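Local coordinates for protein integral membrane indolylacetylinositol arabinosyltransferase EmbB (Mycolicibacterium smegmatis MC2 155, PDB 7BVC) that probably polymerises arabinose into the arabinan of cell-wall arabinogalactan as a membrane-embedded arabinosyltransferase, and is bound here by ethambutol, at residues A865-G870 with D943-T948; Q881-E886 with R914-P919. All blocks are in the same frame, centred on the assembly; numbering follows the deposited sequence.

Contact 1: A865-G870 with D943-T948; sequences AGTITG and DWIAVT. With CA (calcium ion), chain K.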
ATOM      1  N   ALA B 865     -17.120  11.798 -26.992  1.00 62.65           N
ATOM      2  CA  ALA B 865     -17.102  10.787 -25.948  1.00 62.65           C
ATOM      3  C   ALA B 865     -16.890   9.421 -26.584  1.00 62.65           C
ATOM      4  O   ALA B 865     -16.955   9.262 -27.806  1.00 62.65           O
ATOM      5  CB  ALA B 865     -18.398  10.800 -25.131  1.00 62.65           C
ATOM      6  N   GLY B 866     -16.631   8.425 -25.742  1.00 68.40           N
ATOM      7  CA  GLY B 866     -16.521   7.063 -26.222  1.00 68.40           C
ATOM      8  C   GLY B 866     -15.237   6.357 -25.843  1.00 68.40           C
ATOM      9  O   GLY B 866     -14.839   6.358 -24.678  1.00 68.40           O
ATOM     10  N   THR B 867     -14.591   5.735 -26.826  1.00 74.97           N
ATOM     11  CA  THR B 867     -13.332   5.015 -26.657  1.00 74.97           C
ATOM     12  C   THR B 867     -12.331   5.455 -27.723  1.00 74.97           C
ATOM     13  O   THR B 867     -11.650   4.651 -28.364  1.00 74.97           O
ATOM     14  CB  THR B 867     -13.582   3.505 -26.666  1.00 74.97           C
ATOM     15  OG1 THR B 867     -12.379   2.805 -26.319  1.00 74.97           O
ATOM     16  CG2 THR B 867     -14.115   3.023 -28.017  1.00 74.97           C
ATOM     17  N   ILE B 868     -12.219   6.775 -27.894  1.00 72.45           N
ATOM     18  CA  ILE B 868     -11.413   7.342 -28.966  1.00 72.45           C
ATOM     19  C   ILE B 868      -9.947   6.933 -28.804  1.00 72.45           C
ATOM     20  O   ILE B 868      -9.469   6.673 -27.694  1.00 72.45           O
ATOM     21  CB  ILE B 868     -11.555   8.874 -28.966  1.00 72.45           C
ATOM     22  CG1 ILE B 868     -13.027   9.271 -28.885  1.00 72.45           C
ATOM     23  CG2 ILE B 868     -10.945   9.478 -30.220  1.00 72.45           C
ATOM     24  CD1 ILE B 868     -13.848   8.761 -30.023  1.00 72.45           C
ATOM     25  N   THR B 869      -9.233   6.870 -29.925  1.00 76.63           N
ATOM     26  CA  THR B 869      -7.787   6.702 -29.933  1.00 76.63           C
ATOM     27  C   THR B 869      -7.130   8.021 -30.314  1.00 76.63           C
ATOM     28  O   THR B 869      -7.650   8.767 -31.152  1.00 76.63           O
ATOM     29  CB  THR B 869      -7.353   5.588 -30.896  1.00 76.63           C
ATOM     30  OG1 THR B 869      -5.938   5.384 -30.793  1.00 76.63           O
ATOM     31  CG2 THR B 869      -7.712   5.929 -32.334  1.00 76.63           C
ATOM     32  N   GLY B 870      -6.004   8.323 -29.679  1.00 78.49           N
ATOM     33  CA  GLY B 870      -5.357   9.598 -29.926  1.00 78.49           C
ATOM     34  C   GLY B 870      -4.027   9.682 -29.212  1.00 78.49           C
ATOM     35  O   GLY B 870      -3.589   8.741 -28.546  1.00 78.49           O
ATOM     36  N   ASP B 943     -17.808  -0.683 -26.357  1.00 77.94           N
ATOM     37  CA  ASP B 943     -16.926  -0.025 -27.320  1.00 77.94           C
ATOM     38  C   ASP B 943     -17.798   0.793 -28.267  1.00 77.94           C
ATOM     39  O   ASP B 943     -18.408   0.247 -29.193  1.00 77.94           O
ATOM     40  CB  ASP B 943     -16.075  -1.040 -28.077  1.00 77.94           C
ATOM     41  CG  ASP B 943     -15.033  -1.699 -27.196  1.00 77.94           C
ATOM     42  OD1 ASP B 943     -14.595  -1.066 -26.213  1.00 77.94           O
ATOM     43  OD2 ASP B 943     -14.642  -2.848 -27.489  1.00 77.94           O
ATOM     44  N   TRP B 944     -17.848   2.103 -28.036  1.00 68.79           N
ATOM     45  CA  TRP B 944     -18.714   3.001 -28.785  1.00 68.79           C
ATOM     46  C   TRP B 944     -18.032   4.355 -28.888  1.00 68.79           C
ATOM     47  O   TRP B 944     -17.025   4.615 -28.227  1.00 68.79           O
ATOM     48  CB  TRP B 944     -20.084   3.132 -28.112  1.00 68.79           C
ATOM     49  CG  TRP B 944     -19.981   3.616 -26.703  1.00 68.79           C
ATOM     50  CD1 TRP B 944     -19.700   2.869 -25.600  1.00 68.79           C
ATOM     51  CD2 TRP B 944     -20.128   4.966 -26.247  1.00 68.79           C
ATOM     52  NE1 TRP B 944     -19.672   3.664 -24.483  1.00 68.79           N
ATOM     53  CE2 TRP B 944     -19.932   4.957 -24.853  1.00 68.79           C
ATOM     54  CE3 TRP B 944     -20.412   6.179 -26.880  1.00 68.79           C
ATOM     55  CZ2 TRP B 944     -20.009   6.113 -24.085  1.00 68.79           C
ATOM     56  CZ3 TRP B 944     -20.489   7.324 -26.114  1.00 68.79           C
ATOM     57  CH2 TRP B 944     -20.289   7.284 -24.731  1.00 68.79           C
ATOM     58  N   ILE B 945     -18.588   5.224 -29.735  1.00 66.14           N
ATOM     59  CA  ILE B 945     -18.098   6.586 -29.906  1.00 66.14           C
ATOM     60  C   ILE B 945     -19.291   7.524 -30.053  1.00 66.14           C
ATOM     61  O   ILE B 945     -20.436   7.096 -30.202  1.00 66.14           O
ATOM     62  CB  ILE B 945     -17.149   6.734 -31.115  1.00 66.14           C
ATOM     63  CG1 ILE B 945     -17.845   6.311 -32.408  1.00 66.14           C
ATOM     64  CG2 ILE B 945     -15.877   5.929 -30.914  1.00 66.14           C
ATOM     65  CD1 ILE B 945     -16.909   6.188 -33.588  1.00 66.14           C
ATOM     66  N   ALA B 946     -19.001   8.822 -30.005  1.00 63.82           N
ATOM     67  CA  ALA B 946     -19.991   9.881 -30.148  1.00 63.82           C
ATOM     68  C   ALA B 946     -19.251  11.178 -30.426  1.00 63.82           C
ATOM     69  O   ALA B 946     -18.215  11.439 -29.812  1.00 63.82           O
ATOM     70  CB  ALA B 946     -20.855  10.017 -28.890  1.00 63.82           C
ATOM     71  N   VAL B 947     -19.776  11.985 -31.346  1.00 62.43           N
ATOM     72  CA  VAL B 947     -19.066  13.147 -31.856  1.00 62.43           C
ATOM     73  C   VAL B 947     -19.996  14.358 -31.858  1.00 62.43           C
ATOM     74  O   VAL B 947     -21.135  14.300 -31.402  1.00 62.43           O
ATOM     75  CB  VAL B 947     -18.483  12.906 -33.264  1.00 62.43           C
ATOM     76  CG1 VAL B 947     -17.375  11.870 -33.209  1.00 62.43           C
ATOM     77  CG2 VAL B 947     -19.575  12.471 -34.227  1.00 62.43           C
ATOM     78  N   THR B 948     -19.475  15.465 -32.381  1.00 62.16           N
ATOM     79  CA  THR B 948     -20.196  16.722 -32.507  1.00 62.16           C
ATOM     80  C   THR B 948     -19.463  17.571 -33.540  1.00 62.16           C
ATOM     81  O   THR B 948     -18.279  17.331 -33.805  1.00 62.16           O
ATOM     82  CB  THR B 948     -20.278  17.453 -31.154  1.00 62.16           C
ATOM     83  OG1 THR B 948     -21.357  18.392 -31.170  1.00 62.16           O
ATOM     84  CG2 THR B 948     -19.005  18.227 -30.897  1.00 62.16           C
TER
HETATM   85 CA    CA K1205     -19.718  -0.966 -31.189  1.00 69.91          CA

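Contact 2: Q881-E886 with R914-P919; sequences QTVDLE and RNLRYP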
ATOM      1  N   GLN B 881     -11.435   2.991 -31.090  1.00 75.50           N
ATOM      2  CA  GLN B 881     -12.106   3.422 -32.306  1.00 75.50           C
ATOM      3  C   GLN B 881     -11.647   4.828 -32.690  1.00 75.50           C
ATOM      4  O   GLN B 881     -11.079   5.567 -31.884  1.00 75.50           O
ATOM      5  CB  GLN B 881     -13.620   3.367 -32.124  1.00 75.50           C
ATOM      6  CG  GLN B 881     -14.107   2.068 -31.509  1.00 75.50           C
ATOM      7  CD  GLN B 881     -13.485   0.845 -32.154  1.00 75.50           C
ATOM      8  OE1 GLN B 881     -13.481   0.708 -33.377  1.00 75.50           O
ATOM      9  NE2 GLN B 881     -12.952  -0.049 -31.333  1.00 75.50           N
ATOM     10  N   THR B 882     -11.898   5.203 -33.944  1.00 76.55           N
ATOM     11  CA  THR B 882     -11.221   6.353 -34.528  1.00 76.55           C
ATOM     12  C   THR B 882     -12.183   7.500 -34.792  1.00 76.55           C
ATOM     13  O   THR B 882     -13.314   7.290 -35.239  1.00 76.55           O
ATOM     14  CB  THR B 882     -10.518   5.976 -35.837  1.00 76.55           C
ATOM     15  OG1 THR B 882     -11.490   5.560 -36.803  1.00 76.55           O
ATOM     16  CG2 THR B 882      -9.534   4.846 -35.601  1.00 76.55           C
ATOM     17  N   VAL B 883     -11.718   8.711 -34.500  1.00 72.85           N
ATOM     18  CA  VAL B 883     -12.336   9.953 -34.951  1.00 72.85           C
ATOM     19  C   VAL B 883     -11.213  10.856 -35.437  1.00 72.85           C
ATOM     20  O   VAL B 883     -10.327  11.220 -34.655  1.00 72.85           O
ATOM     21  CB  VAL B 883     -13.148  10.648 -33.845  1.00 72.85           C
ATOM     22  CG1 VAL B 883     -13.655  11.996 -34.336  1.00 72.85           C
ATOM     23  CG2 VAL B 883     -14.308   9.775 -33.410  1.00 72.85           C
ATOM     24  N   ASP B 884     -11.245  11.215 -36.718  1.00 72.09           N
ATOM     25  CA  ASP B 884     -10.171  12.000 -37.309  1.00 72.09           C
ATOM     26  C   ASP B 884     -10.719  13.251 -37.980  1.00 72.09           C
ATOM     27  O   ASP B 884     -11.898  13.582 -37.820  1.00 72.09           O
ATOM     28  CB  ASP B 884      -9.376  11.159 -38.310  1.00 72.09           C
ATOM     29  CG  ASP B 884      -8.391  10.229 -37.631  1.00 72.09           C
ATOM     30  OD1 ASP B 884      -8.192  10.362 -36.408  1.00 72.09           O
ATOM     31  OD2 ASP B 884      -7.814   9.362 -38.321  1.00 72.09           O
ATOM     32  N   LEU B 885      -9.872  13.954 -38.727  1.00 72.45           N
ATOM     33  CA  LEU B 885     -10.257  15.235 -39.311  1.00 72.45           C
ATOM     34  C   LEU B 885      -9.655  15.326 -40.704  1.00 72.45           C
ATOM     35  O   LEU B 885      -8.433  15.429 -40.844  1.00 72.45           O
ATOM     36  CB  LEU B 885      -9.779  16.390 -38.441  1.00 72.45           C
ATOM     37  CG  LEU B 885     -10.502  17.713 -38.658  1.00 72.45           C
ATOM     38  CD1 LEU B 885     -11.776  17.731 -37.841  1.00 72.45           C
ATOM     39  CD2 LEU B 885      -9.610  18.888 -38.304  1.00 72.45           C
ATOM     40  N   GLU B 886     -10.502  15.298 -41.727  1.00 77.76           N
ATOM     41  CA  GLU B 886     -10.042  15.438 -43.100  1.00 77.76           C
ATOM     42  C   GLU B 886     -10.149  16.890 -43.541  1.00 77.76           C
ATOM     43  O   GLU B 886     -11.141  17.566 -43.255  1.00 77.76           O
ATOM     44  CB  GLU B 886     -10.858  14.544 -44.035  1.00 77.76           C
ATOM     45  CG  GLU B 886     -10.326  13.132 -44.156  1.00 77.76           C
ATOM     46  CD  GLU B 886     -10.541  12.551 -45.536  1.00 77.76           C
ATOM     47  OE1 GLU B 886     -11.217  13.205 -46.357  1.00 77.76           O
ATOM     48  OE2 GLU B 886     -10.034  11.443 -45.802  1.00 77.76           O
ATOM     49  N   ARG B 914     -15.064  14.913 -23.617  1.00 65.20           N
ATOM     50  CA  ARG B 914     -13.785  15.607 -23.612  1.00 65.20           C
ATOM     51  C   ARG B 914     -13.607  16.342 -24.930  1.00 65.20           C
ATOM     52  O   ARG B 914     -14.473  16.311 -25.809  1.00 65.20           O
ATOM     53  CB  ARG B 914     -12.630  14.632 -23.373  1.00 65.20           C
ATOM     54  CG  ARG B 914     -12.690  13.390 -24.237  1.00 65.20           C
ATOM     55  CD  ARG B 914     -11.650  12.381 -23.806  1.00 65.20           C
ATOM     56  NE  ARG B 914     -11.675  11.184 -24.637  1.00 65.20           N
ATOM     57  CZ  ARG B 914     -12.441  10.129 -24.396  1.00 65.20           C
ATOM     58  NH1 ARG B 914     -13.249  10.125 -23.348  1.00 65.20           N
ATOM     59  NH2 ARG B 914     -12.399   9.077 -25.199  1.00 65.20           N
ATOM     60  N   ASN B 915     -12.464  17.005 -25.060  1.00 62.63           N
ATOM     61  CA  ASN B 915     -12.128  17.796 -26.235  1.00 62.63           C
ATOM     62  C   ASN B 915     -10.982  17.133 -26.986  1.00 62.63           C
ATOM     63  O   ASN B 915      -9.956  16.796 -26.388  1.00 62.63           O
ATOM     64  CB  ASN B 915     -11.742  19.221 -25.837  1.00 62.63           C
ATOM     65  CG  ASN B 915     -12.945  20.100 -25.574  1.00 62.63           C
ATOM     66  OD1 ASN B 915     -13.984  19.959 -26.215  1.00 62.63           O
ATOM     67  ND2 ASN B 915     -12.809  21.020 -24.628  1.00 62.63           N
ATOM     68  N   LEU B 916     -11.161  16.950 -28.290  1.00 63.66           N
ATOM     69  CA  LEU B 916     -10.119  16.465 -29.178  1.00 63.66           C
ATOM     70  C   LEU B 916      -9.503  17.670 -29.870  1.00 63.66           C
ATOM     71  O   LEU B 916     -10.224  18.481 -30.462  1.00 63.66           O
ATOM     72  CB  LEU B 916     -10.682  15.495 -30.219  1.00 63.66           C
ATOM     73  CG  LEU B 916     -11.789  14.517 -29.814  1.00 63.66           C
ATOM     74  CD1 LEU B 916     -12.119  13.580 -30.964  1.00 63.66           C
ATOM     75  CD2 LEU B 916     -11.423  13.730 -28.573  1.00 63.66           C
ATOM     76  N   ARG B 917      -8.179  17.779 -29.791  1.00 62.92           N
ATOM     77  CA  ARG B 917      -7.445  18.943 -30.265  1.00 62.92           C
ATOM     78  C   ARG B 917      -6.813  18.660 -31.621  1.00 62.92           C
ATOM     79  O   ARG B 917      -6.285  17.572 -31.858  1.00 62.92           O
ATOM     80  CB  ARG B 917      -6.351  19.343 -29.272  1.00 62.92           C
ATOM     81  CG  ARG B 917      -6.845  19.958 -27.972  1.00 62.92           C
ATOM     82  CD  ARG B 917      -7.153  18.890 -26.939  1.00 62.92           C
ATOM     83  NE  ARG B 917      -7.586  19.457 -25.667  1.00 62.92           N
ATOM     84  CZ  ARG B 917      -6.819  19.529 -24.586  1.00 62.92           C
ATOM     85  NH1 ARG B 917      -5.579  19.067 -24.621  1.00 62.92           N
ATOM     86  NH2 ARG B 917      -7.293  20.060 -23.468  1.00 62.92           N
ATOM     87  N   TYR B 918      -6.863  19.654 -32.505  1.00 65.87           N
ATOM     88  CA  TYR B 918      -6.176  19.601 -33.792  1.00 65.87           C
ATOM     89  C   TYR B 918      -5.511  20.955 -33.994  1.00 65.87           C
ATOM     90  O   TYR B 918      -6.190  21.942 -34.321  1.00 65.87           O
ATOM     91  CB  TYR B 918      -7.138  19.283 -34.934  1.00 65.87           C
ATOM     92  CG  TYR B 918      -7.974  18.044 -34.714  1.00 65.87           C
ATOM     93  CD1 TYR B 918      -7.413  16.781 -34.808  1.00 65.87           C
ATOM     94  CD2 TYR B 918      -9.324  18.140 -34.412  1.00 65.87           C
ATOM     95  CE1 TYR B 918      -8.173  15.648 -34.610  1.00 65.87           C
ATOM     96  CE2 TYR B 918     -10.091  17.013 -34.208  1.00 65.87           C
ATOM     97  CZ  TYR B 918      -9.508  15.771 -34.308  1.00 65.87           C
ATOM     98  OH  TYR B 918     -10.265  14.640 -34.108  1.00 65.87           O
ATOM     99  N   PRO B 919      -4.204  21.054 -33.776  1.00 67.88           N
ATOM    100  CA  PRO B 919      -3.526  22.335 -33.985  1.00 67.88           C
ATOM    101  C   PRO B 919      -3.568  22.734 -35.448  1.00 67.88           C
ATOM    102  O   PRO B 919      -3.437  21.900 -36.346  1.00 67.88           O
ATOM    103  CB  PRO B 919      -2.092  22.058 -33.522  1.00 67.88           C
ATOM    104  CG  PRO B 919      -1.937  20.580 -33.633  1.00 67.88           C
ATOM    105  CD  PRO B 919      -3.279  20.003 -33.324  1.00 67.88           C
TER

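Contact 1: A865-G870 with D943-T948
Backbone hydrogen bonds set the antiparallel register between 865-870 and 943-948. Ala-865 and Ala-946 form a hydrogen-bonded pair. The bond from Ala-865 N to Ala-946 O is the better one, 3.0 Å long with 160° at the hydrogen, although the donor stands above the carbonyl plane. The return bond, Ala-946 N to Ala-865 O, is also 3.0 Å but weak. So is the bond from Thr-867 N to Trp-944 O at 3.0 Å, made just beyond the non-hydrogen-bonded pair of Gly-866 and Ile-945. Thr-867 has OG1 anti to its backbone N, which leaves methyl CG2 in the crowded position, beside that same Trp-944 O. Having no side chain, Gly-866 (phi 126°) lets the strands pair closely: its CA lies 4.0 Å from Ile-945 CA, with the Trp-944 carbonyl beside it.

The aromatic contact is a CH-pi one. Gly-866 CA sits 3.9 Å from the centre of the six-membered ring of Trp-944, almost on the ring normal. Trp-944 holds CG between the backbone N and the carbonyl carbon (chi1 58°), which lays the indole alongside the neighbouring strand; its CH2 comes within 4.0 Å of Ala-865 CB. Tyr-829 meets this indole edge to face.

Strands 860-866 and 945-947 are the two inner strands of a four-stranded antiparallel sheet in the EmbC C-terminal domain, a family of the galactose-binding-domain clan.

On the face bearing Ile-945, its CG2 meets Ile-868 CD1 at 3.6 Å, the two side chains crossing at about a right angle.

Metal coordination marks the entry to 945-947: Asp-943 binds calcium through its carbonyl O at 2.7 Å, and Asp-936 and Ser-938 supply the other protein ligands.

Contact 2: Q881-E886 with R914-P919
Strands 882-886 and 914-918 belong to different sheets of a beta sandwich in the EmbC C-terminal domain, and they meet face to face. Their short axes approach to 9.1 Å and run in roughly the same direction, 36° apart. At that spacing the layers meet through side chains, and no clear hydrogen bond joins the two segments.

Along the second strand, Asn-915 lies on the far side of its sheet, where its side chain touches Ser-1034 and Tyr-1036 of strand 1028-1037. Leu-916 is the first residue to enter the interface. Its CG stands anti to the carbonyl carbon, and branch CD1 reaches Val-883 CG1 at 4.0 Å, tip to tip, with the two side chains crossing at about a right angle. Val-883 offers that methyl because CG1 is anti to its own backbone N (chi1 175°). Arg-917 falls again on the far side, against Tyr-1036.

Tyr-918 contributes the largest share of the buried surface. Its ring offers one face to Leu-885, whose CB stands 4.1 Å above the ring centre in a CH-pi contact. Leu-885 holds CG anti to the backbone N, and while CB covers the centre, the methyls flank the rim on the same side: CD1 lies 4.1 Å from Tyr-918 CE2, and CD2 lies 4.0 Å from Tyr-918 CD2. The Leu-885 side chain also touches Ile-862 and Val-930, one from each sheet. The phenol points back along the opposing strand, past Leu-885, and brings Tyr-918 OH to 3.5 Å from Val-883 O.

The two contacts lie with their centres about 9 Å apart in one EmbC C-terminal domain and show how a beta sandwich is built in two directions. Contact 1 joins neighbouring strands within one sheet, whereas contact 2 packs that sheet, through its outermost strand 914-918, against the second. Along the chain contact 2 is nested in the loop that contact 1 closes: strands 860-866, 882-889, 914-918 and 945-947 follow in that order. The residues leaving strand 860-866 meet the beginning of the next strand, 882-889: Thr-869 N probably bonds to Gln-881 O at 3.0 Å. Ile-868 touches both Ile-945 and Val-883, so the contacts share one apolar interior, and calcium binds where the chain enters strand 945-947.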